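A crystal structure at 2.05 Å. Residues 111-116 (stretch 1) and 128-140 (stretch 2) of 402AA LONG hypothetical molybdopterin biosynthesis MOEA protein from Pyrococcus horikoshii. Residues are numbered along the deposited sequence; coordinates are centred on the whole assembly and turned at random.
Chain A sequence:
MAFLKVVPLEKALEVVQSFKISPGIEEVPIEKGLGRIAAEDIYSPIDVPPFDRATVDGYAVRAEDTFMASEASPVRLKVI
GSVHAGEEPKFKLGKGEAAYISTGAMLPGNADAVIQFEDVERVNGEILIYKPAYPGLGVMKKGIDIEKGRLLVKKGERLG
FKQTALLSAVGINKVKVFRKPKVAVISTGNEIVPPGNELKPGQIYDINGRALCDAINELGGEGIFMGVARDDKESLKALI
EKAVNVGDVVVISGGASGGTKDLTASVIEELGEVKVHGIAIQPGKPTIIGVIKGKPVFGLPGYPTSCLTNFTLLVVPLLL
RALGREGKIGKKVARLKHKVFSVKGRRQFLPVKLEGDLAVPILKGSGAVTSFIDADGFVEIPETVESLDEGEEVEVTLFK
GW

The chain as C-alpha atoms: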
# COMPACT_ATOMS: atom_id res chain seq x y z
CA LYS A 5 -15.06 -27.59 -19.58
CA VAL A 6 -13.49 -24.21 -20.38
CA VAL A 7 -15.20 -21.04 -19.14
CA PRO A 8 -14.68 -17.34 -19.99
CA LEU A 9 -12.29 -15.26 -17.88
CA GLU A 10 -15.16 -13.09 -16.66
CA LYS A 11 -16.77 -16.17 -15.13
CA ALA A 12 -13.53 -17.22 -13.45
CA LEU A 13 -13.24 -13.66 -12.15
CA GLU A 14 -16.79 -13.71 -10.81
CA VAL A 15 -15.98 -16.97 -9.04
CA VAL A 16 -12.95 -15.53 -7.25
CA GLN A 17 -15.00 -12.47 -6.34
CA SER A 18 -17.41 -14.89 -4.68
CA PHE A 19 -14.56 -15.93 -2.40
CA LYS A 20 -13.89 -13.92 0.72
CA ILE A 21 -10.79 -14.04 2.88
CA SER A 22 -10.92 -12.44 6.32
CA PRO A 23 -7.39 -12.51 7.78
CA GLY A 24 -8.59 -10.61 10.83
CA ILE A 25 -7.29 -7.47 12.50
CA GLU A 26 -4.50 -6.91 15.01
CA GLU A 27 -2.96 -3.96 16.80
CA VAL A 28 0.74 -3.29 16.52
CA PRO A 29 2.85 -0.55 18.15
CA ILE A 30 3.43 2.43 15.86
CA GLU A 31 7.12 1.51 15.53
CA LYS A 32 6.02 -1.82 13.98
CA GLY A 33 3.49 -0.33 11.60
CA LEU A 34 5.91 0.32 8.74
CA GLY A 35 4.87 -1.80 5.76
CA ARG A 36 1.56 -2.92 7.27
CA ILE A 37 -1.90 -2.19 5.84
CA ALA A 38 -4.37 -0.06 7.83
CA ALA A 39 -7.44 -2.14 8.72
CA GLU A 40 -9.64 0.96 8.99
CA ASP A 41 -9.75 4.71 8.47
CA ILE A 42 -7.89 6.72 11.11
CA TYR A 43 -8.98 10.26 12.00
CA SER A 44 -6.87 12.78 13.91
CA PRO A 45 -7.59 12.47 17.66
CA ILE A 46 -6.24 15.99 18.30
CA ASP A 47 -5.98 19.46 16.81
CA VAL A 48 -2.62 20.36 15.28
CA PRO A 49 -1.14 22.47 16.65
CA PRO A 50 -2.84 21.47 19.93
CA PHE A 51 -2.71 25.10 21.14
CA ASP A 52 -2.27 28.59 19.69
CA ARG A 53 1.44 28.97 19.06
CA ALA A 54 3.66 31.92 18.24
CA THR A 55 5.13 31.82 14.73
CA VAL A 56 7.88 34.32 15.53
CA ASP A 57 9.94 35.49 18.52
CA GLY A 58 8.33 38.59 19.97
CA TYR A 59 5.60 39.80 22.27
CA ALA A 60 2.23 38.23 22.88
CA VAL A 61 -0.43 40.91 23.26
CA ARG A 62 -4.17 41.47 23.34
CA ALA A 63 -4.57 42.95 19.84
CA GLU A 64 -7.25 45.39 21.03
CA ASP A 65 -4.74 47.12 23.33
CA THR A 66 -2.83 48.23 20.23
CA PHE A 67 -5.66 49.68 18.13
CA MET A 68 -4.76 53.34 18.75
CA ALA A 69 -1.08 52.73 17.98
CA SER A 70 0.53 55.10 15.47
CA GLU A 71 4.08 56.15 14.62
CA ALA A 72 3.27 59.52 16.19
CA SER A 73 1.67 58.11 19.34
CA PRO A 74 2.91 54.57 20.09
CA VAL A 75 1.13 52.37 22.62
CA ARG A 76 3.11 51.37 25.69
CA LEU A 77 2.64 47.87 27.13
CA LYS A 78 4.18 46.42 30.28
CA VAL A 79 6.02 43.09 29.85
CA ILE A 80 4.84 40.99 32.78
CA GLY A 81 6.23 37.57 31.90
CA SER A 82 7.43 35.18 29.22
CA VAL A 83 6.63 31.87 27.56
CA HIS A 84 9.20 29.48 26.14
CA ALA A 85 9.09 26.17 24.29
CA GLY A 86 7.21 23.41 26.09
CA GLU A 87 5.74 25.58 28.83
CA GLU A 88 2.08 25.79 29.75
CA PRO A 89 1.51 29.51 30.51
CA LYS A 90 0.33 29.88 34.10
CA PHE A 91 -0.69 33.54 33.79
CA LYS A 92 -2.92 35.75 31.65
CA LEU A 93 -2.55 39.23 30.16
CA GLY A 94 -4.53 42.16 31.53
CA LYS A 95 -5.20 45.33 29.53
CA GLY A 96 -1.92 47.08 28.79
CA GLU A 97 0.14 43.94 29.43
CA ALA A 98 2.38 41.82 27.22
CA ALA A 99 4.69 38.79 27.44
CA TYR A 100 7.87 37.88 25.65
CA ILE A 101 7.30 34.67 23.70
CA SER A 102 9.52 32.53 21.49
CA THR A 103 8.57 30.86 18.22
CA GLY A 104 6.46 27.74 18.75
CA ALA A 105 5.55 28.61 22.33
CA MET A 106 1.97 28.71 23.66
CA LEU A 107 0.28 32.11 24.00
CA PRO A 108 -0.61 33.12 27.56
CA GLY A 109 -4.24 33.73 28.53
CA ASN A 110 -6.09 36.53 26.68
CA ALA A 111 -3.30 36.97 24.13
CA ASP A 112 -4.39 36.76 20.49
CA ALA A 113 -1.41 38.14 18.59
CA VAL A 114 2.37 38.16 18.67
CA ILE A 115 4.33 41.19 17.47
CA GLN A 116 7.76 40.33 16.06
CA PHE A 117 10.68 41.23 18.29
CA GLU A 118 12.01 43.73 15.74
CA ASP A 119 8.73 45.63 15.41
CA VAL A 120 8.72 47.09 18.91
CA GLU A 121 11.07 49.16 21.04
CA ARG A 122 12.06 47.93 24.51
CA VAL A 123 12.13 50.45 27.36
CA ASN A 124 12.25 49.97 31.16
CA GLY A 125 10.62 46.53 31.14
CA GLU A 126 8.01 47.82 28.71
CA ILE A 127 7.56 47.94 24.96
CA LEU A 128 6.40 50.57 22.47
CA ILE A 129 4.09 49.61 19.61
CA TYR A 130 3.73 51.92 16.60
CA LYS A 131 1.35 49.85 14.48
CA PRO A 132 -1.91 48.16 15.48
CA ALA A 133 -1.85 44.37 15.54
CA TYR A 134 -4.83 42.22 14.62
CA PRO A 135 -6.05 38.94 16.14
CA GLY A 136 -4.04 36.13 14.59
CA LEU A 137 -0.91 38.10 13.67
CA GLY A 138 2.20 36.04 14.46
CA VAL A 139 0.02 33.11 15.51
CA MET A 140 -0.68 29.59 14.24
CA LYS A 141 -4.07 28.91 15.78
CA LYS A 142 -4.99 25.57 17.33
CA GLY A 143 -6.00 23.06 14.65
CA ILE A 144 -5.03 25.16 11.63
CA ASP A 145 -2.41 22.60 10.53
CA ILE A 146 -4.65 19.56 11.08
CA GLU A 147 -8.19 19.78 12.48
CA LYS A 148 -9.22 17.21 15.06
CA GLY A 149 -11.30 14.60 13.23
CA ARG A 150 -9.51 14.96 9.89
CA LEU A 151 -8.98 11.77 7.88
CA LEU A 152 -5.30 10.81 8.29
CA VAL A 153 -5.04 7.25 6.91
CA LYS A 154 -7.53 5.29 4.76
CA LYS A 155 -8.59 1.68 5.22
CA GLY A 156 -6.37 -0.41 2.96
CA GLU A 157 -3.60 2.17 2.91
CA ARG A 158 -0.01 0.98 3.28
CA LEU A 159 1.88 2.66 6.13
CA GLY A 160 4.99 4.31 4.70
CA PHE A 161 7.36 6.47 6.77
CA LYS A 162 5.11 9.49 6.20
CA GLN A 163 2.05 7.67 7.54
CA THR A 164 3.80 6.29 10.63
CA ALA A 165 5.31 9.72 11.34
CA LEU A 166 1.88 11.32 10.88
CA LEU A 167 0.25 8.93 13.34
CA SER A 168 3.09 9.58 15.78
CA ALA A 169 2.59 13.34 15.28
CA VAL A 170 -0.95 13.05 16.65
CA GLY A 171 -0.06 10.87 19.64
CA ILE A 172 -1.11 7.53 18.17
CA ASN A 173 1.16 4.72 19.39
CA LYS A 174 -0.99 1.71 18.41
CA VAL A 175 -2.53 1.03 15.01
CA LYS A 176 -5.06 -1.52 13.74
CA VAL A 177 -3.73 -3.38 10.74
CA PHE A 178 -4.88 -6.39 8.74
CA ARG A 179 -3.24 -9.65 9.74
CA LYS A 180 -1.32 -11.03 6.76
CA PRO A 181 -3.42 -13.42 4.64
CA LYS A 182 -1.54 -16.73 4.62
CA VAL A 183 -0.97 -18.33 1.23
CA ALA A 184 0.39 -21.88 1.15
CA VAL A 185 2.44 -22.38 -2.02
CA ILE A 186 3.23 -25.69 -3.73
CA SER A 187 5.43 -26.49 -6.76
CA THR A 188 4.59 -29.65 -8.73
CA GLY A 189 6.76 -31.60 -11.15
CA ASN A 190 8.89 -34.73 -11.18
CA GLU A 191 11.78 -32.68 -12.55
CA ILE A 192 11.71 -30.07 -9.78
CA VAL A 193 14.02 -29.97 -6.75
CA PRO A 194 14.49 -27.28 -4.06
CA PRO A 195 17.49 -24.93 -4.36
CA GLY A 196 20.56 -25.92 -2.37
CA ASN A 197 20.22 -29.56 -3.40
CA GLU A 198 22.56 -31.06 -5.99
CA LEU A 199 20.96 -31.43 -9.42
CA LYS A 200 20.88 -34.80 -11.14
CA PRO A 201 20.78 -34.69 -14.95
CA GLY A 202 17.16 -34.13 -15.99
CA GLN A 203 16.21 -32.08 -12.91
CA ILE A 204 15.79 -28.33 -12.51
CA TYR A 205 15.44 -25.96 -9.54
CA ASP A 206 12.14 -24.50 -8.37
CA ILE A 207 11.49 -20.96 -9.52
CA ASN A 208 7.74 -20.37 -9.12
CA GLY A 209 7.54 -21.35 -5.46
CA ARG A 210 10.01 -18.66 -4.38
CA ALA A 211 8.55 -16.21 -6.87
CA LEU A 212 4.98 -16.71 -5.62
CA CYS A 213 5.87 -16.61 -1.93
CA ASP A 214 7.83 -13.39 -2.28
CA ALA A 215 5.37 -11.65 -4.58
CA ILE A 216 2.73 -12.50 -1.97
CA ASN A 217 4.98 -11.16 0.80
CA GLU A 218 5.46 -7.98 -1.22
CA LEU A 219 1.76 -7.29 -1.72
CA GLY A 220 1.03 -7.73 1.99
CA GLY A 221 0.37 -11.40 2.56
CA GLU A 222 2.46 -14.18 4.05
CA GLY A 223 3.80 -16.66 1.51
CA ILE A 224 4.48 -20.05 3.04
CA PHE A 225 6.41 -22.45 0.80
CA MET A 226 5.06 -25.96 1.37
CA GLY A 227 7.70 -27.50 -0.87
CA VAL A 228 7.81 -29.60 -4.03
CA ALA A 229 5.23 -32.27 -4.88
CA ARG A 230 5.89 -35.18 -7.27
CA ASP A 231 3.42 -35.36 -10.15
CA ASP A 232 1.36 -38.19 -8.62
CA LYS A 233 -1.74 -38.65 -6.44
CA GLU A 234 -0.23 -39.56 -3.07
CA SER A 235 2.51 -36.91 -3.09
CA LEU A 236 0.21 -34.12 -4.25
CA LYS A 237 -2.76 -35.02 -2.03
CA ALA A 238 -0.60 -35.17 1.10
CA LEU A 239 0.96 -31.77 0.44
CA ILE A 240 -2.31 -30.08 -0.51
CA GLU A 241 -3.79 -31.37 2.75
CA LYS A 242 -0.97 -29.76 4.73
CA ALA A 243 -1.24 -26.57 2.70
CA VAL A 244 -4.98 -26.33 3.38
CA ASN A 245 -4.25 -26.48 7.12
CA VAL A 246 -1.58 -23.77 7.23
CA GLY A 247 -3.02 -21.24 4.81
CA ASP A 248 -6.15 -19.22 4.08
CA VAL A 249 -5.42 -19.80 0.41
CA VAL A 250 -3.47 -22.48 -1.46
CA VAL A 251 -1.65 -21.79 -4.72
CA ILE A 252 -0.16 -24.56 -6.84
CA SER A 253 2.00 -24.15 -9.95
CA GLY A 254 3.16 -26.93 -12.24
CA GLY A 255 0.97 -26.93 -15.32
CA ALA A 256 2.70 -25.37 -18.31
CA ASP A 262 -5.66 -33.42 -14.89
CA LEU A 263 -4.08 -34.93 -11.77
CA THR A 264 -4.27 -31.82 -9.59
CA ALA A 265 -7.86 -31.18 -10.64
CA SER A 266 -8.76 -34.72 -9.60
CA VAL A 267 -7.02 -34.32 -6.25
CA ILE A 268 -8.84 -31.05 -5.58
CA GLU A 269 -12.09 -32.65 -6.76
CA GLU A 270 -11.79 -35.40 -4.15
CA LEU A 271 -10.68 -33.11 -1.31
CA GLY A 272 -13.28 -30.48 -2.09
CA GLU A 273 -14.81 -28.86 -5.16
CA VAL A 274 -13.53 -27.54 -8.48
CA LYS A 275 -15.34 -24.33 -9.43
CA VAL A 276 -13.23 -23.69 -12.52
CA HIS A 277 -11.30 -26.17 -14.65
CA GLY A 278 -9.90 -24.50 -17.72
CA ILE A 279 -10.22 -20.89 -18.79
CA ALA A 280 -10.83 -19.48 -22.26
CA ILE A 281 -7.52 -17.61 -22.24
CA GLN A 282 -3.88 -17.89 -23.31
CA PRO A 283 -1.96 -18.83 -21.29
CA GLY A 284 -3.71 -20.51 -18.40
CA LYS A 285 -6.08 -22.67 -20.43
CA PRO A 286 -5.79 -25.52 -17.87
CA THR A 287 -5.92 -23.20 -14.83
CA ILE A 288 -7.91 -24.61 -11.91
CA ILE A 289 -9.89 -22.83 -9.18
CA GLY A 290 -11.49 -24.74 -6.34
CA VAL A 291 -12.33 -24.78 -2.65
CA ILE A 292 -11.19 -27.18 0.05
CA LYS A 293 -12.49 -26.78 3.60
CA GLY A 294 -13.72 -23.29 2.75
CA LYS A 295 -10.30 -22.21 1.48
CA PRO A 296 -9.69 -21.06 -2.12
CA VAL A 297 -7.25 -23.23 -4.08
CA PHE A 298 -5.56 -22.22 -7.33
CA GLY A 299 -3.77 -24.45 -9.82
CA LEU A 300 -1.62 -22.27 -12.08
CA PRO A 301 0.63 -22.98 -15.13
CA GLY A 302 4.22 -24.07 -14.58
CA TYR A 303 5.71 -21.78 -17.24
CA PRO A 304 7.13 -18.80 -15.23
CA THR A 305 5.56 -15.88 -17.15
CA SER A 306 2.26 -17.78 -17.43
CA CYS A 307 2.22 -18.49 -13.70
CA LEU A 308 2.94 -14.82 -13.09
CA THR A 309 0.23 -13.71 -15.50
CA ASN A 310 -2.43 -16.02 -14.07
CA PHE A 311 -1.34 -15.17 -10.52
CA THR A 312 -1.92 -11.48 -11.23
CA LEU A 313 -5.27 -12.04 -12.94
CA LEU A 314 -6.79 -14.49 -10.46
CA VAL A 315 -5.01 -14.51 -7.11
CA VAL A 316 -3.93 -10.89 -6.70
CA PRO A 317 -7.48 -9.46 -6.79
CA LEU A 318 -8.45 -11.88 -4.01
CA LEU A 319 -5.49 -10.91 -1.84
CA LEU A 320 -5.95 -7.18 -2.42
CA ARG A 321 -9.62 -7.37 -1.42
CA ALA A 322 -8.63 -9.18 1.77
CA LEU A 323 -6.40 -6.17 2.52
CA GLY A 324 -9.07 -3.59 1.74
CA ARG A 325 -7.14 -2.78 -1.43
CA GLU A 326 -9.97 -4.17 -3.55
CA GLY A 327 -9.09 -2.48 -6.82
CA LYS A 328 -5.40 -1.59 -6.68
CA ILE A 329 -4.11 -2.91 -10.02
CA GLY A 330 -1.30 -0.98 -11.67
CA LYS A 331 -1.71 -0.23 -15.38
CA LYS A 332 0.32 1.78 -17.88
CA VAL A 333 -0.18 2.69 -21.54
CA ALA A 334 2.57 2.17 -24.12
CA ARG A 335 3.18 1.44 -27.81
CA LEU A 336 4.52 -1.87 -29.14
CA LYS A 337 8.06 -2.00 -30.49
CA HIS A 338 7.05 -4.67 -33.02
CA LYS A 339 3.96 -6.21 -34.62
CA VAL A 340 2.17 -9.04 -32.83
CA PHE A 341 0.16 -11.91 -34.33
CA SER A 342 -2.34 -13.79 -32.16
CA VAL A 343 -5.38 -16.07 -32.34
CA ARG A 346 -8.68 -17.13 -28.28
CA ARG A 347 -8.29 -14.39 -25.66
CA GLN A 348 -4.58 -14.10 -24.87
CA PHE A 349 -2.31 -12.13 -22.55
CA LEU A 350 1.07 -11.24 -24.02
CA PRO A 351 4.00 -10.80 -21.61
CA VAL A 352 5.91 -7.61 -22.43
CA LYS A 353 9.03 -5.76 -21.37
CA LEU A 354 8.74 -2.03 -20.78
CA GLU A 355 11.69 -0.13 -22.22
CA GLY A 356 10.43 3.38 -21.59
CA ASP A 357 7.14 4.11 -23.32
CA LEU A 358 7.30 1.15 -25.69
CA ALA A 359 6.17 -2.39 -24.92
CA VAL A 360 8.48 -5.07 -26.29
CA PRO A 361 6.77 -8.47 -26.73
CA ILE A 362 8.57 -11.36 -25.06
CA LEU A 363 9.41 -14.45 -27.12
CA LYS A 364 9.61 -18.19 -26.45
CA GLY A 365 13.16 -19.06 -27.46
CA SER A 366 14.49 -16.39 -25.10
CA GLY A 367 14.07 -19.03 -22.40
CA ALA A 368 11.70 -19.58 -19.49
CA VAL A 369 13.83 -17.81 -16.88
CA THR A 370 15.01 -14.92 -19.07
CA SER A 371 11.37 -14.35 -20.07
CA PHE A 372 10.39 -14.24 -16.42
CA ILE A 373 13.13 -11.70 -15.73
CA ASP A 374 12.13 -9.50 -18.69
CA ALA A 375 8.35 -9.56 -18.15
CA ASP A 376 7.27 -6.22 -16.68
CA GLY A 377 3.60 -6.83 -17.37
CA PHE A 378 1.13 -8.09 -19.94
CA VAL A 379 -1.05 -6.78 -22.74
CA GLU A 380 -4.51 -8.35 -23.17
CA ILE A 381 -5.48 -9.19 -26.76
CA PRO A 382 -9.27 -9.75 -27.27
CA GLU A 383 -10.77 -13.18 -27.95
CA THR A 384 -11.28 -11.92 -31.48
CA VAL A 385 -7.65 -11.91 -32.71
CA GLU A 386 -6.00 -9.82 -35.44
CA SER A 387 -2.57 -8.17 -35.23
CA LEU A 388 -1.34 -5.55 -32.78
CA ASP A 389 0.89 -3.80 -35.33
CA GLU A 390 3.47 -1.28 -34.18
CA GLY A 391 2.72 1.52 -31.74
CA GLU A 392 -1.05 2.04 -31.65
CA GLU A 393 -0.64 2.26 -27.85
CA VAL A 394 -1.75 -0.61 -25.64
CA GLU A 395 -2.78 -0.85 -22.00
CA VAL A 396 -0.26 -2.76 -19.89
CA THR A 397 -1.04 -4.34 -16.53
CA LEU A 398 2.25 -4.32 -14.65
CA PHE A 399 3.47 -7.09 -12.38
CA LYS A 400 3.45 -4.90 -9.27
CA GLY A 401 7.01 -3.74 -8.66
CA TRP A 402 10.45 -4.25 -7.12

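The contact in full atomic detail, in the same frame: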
# COMPACT_ATOMS: atom_id res chain seq x y z
N ALA A 111 -4.09 36.49 25.26
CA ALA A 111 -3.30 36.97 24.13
C ALA A 111 -3.89 36.43 22.84
O ALA A 111 -4.37 35.30 22.81
CB ALA A 111 -1.84 36.52 24.27
N ASP A 112 -3.86 37.23 21.77
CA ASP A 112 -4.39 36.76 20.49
C ASP A 112 -3.52 37.17 19.32
O ASP A 112 -3.88 36.99 18.16
CB ASP A 112 -5.83 37.25 20.28
CG ASP A 112 -5.94 38.77 20.29
OD1 ASP A 112 -4.91 39.45 20.30
OD2 ASP A 112 -7.09 39.26 20.28
N ALA A 113 -2.35 37.74 19.62
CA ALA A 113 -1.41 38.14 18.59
C ALA A 113 -0.01 38.20 19.16
O ALA A 113 0.18 38.35 20.37
CB ALA A 113 -1.80 39.51 18.02
N VAL A 114 0.98 38.06 18.28
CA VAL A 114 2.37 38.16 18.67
C VAL A 114 3.04 39.15 17.72
O VAL A 114 2.98 38.99 16.50
CB VAL A 114 3.12 36.81 18.56
CG1 VAL A 114 4.58 37.01 18.97
CG2 VAL A 114 2.47 35.76 19.46
N ILE A 115 3.65 40.18 18.29
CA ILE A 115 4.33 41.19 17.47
C ILE A 115 5.81 40.85 17.44
O ILE A 115 6.45 40.74 18.48
CB ILE A 115 4.14 42.59 18.07
CG1 ILE A 115 2.64 42.90 18.18
CG2 ILE A 115 4.85 43.63 17.20
CD1 ILE A 115 2.31 44.27 18.79
N GLN A 116 6.36 40.66 16.24
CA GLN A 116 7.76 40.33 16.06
C GLN A 116 8.65 41.18 16.94
O GLN A 116 8.38 42.35 17.17
CB GLN A 116 8.20 40.52 14.61
CG GLN A 116 7.48 39.67 13.60
CD GLN A 116 7.96 39.95 12.19
OE1 GLN A 116 9.11 39.69 11.85
NE2 GLN A 116 7.07 40.49 11.36
N LEU A 128 7.16 49.57 23.21
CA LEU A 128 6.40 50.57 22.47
C LEU A 128 5.96 49.98 21.13
O LEU A 128 6.77 49.40 20.40
CB LEU A 128 7.26 51.82 22.22
CG LEU A 128 7.67 52.63 23.45
CD1 LEU A 128 8.57 53.78 23.01
CD2 LEU A 128 6.44 53.17 24.16
N ILE A 129 4.68 50.12 20.84
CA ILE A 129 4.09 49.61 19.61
C ILE A 129 3.61 50.79 18.77
O ILE A 129 2.87 51.64 19.25
CB ILE A 129 2.90 48.68 19.95
CG1 ILE A 129 3.41 47.54 20.85
CG2 ILE A 129 2.28 48.12 18.67
CD1 ILE A 129 2.33 46.61 21.35
N TYR A 130 4.04 50.82 17.51
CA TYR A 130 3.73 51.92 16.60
C TYR A 130 2.69 51.58 15.54
O TYR A 130 2.23 52.45 14.80
CB TYR A 130 5.01 52.38 15.91
CG TYR A 130 6.11 52.79 16.87
CD1 TYR A 130 6.15 54.07 17.41
CD2 TYR A 130 7.10 51.88 17.25
CE1 TYR A 130 7.15 54.44 18.31
CE2 TYR A 130 8.10 52.24 18.16
CZ TYR A 130 8.11 53.53 18.68
OH TYR A 130 9.09 53.89 19.58
N LYS A 131 2.32 50.30 15.46
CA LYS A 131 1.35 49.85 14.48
C LYS A 131 0.36 48.89 15.13
O LYS A 131 0.75 48.01 15.89
CB LYS A 131 2.09 49.14 13.34
CG LYS A 131 1.23 48.70 12.18
CD LYS A 131 2.08 48.02 11.12
CE LYS A 131 1.26 47.59 9.91
NZ LYS A 131 2.10 46.91 8.89
N PRO A 132 -0.94 49.06 14.86
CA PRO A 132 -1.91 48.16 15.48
C PRO A 132 -1.74 46.73 15.00
O PRO A 132 -1.42 46.48 13.83
CB PRO A 132 -3.25 48.75 15.05
CG PRO A 132 -2.94 50.21 14.87
CD PRO A 132 -1.62 50.16 14.15
N ALA A 133 -1.93 45.78 15.90
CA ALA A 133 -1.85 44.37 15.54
C ALA A 133 -3.29 43.95 15.33
O ALA A 133 -4.22 44.71 15.60
CB ALA A 133 -1.23 43.57 16.68
N TYR A 134 -3.49 42.74 14.82
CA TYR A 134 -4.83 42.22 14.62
C TYR A 134 -4.84 40.79 15.13
O TYR A 134 -3.82 40.11 15.09
CB TYR A 134 -5.22 42.24 13.14
CG TYR A 134 -4.21 41.58 12.22
CD1 TYR A 134 -3.17 42.32 11.66
CD2 TYR A 134 -4.30 40.23 11.93
CE1 TYR A 134 -2.23 41.71 10.82
CE2 TYR A 134 -3.38 39.61 11.10
CZ TYR A 134 -2.35 40.36 10.55
OH TYR A 134 -1.44 39.74 9.72
N PRO A 135 -5.99 40.31 15.63
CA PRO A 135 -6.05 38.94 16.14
C PRO A 135 -5.51 37.97 15.10
O PRO A 135 -5.89 38.03 13.93
CB PRO A 135 -7.54 38.73 16.38
CG PRO A 135 -8.01 40.12 16.77
CD PRO A 135 -7.29 40.99 15.76
N GLY A 136 -4.59 37.10 15.52
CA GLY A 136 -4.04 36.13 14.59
C GLY A 136 -2.64 36.43 14.09
O GLY A 136 -1.92 35.52 13.67
N LEU A 137 -2.25 37.70 14.11
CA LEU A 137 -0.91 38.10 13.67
C LEU A 137 0.14 37.34 14.48
O LEU A 137 0.04 37.27 15.70
CB LEU A 137 -0.70 39.60 13.90
CG LEU A 137 0.72 40.15 13.74
CD1 LEU A 137 1.10 40.21 12.27
CD2 LEU A 137 0.79 41.55 14.36
N GLY A 138 1.14 36.77 13.79
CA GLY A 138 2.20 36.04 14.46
C GLY A 138 1.73 34.81 15.23
O GLY A 138 2.41 34.34 16.15
N VAL A 139 0.58 34.27 14.84
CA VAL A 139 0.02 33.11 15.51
C VAL A 139 -0.48 32.01 14.58
O VAL A 139 -1.10 32.28 13.55
CB VAL A 139 -1.16 33.52 16.41
CG1 VAL A 139 -1.72 32.31 17.14
CG2 VAL A 139 -0.73 34.59 17.39
N MET A 140 -0.21 30.77 14.96
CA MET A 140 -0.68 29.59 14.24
C MET A 140 -1.73 29.08 15.21
O MET A 140 -1.40 28.50 16.25
CB MET A 140 0.45 28.57 14.10
CG MET A 140 0.02 27.16 13.70
SD MET A 140 -0.59 27.04 12.01
CE MET A 140 0.94 27.19 11.09

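Stretch 2 meets residues 112-115 first through side chains and then, where it folds into two successive turns, through its backbone. Ile 129, at the end of its strand, points toward stretch 1 and places its CD1 3.5 Å from CD1 of Ile 115. Both isoleucines adopt the m, t rotamer, which extends each side chain far enough for the two tips to meet in a buried apolar contact. The chain then swings out through Tyr 130, Lys 131 and Pro 132, none of which touches stretch 1, and returns at Ala 133. CB of Ala 133, a small buried residue, lies 4.2 Å from CD1 of Ile 115 and 4.3 Å from CB of Ala 113.

The CA-to-CB bond of Tyr 134 points away from stretch 1, and the residue contributes mainly its carbonyl O, which lies 3.6 Å from CB of Ala 113; the same oxygen accepts the bond from Leu 137 N (3.0 Å) that closes a type II turn. Within this turn, Pro 135 CA makes a CA-H...O contact of 3.5 Å with Asp 112 O, and its ring CG packs 3.7 Å from OD2 of Asp 112. Gly 136 N donates a short, nearly linear hydrogen bond to Asp 112 O (2.7 Å, 173°). At its backbone angles (104/-24) a CB would be jammed against the preceding carbonyl O, which calls for glycine.

Leu 137 O accepts the second backbone bond, from Val 114 N (2.9 Å), and also lies 3.3 Å from Ala 113 CA. The leucine side chain adds apolar contacts, CB to Ala 113 CB at 4.3 Å and CD2 to Ile 115 CG1 at 4.5 Å. Gly 138, in the overlapping second type II turn, has positive phi, and a CB here would clash with Val 114 O at 2.3 Å. Val 139 points back toward stretch 1, its CG2 4.0 Å from CG2 of Val 114.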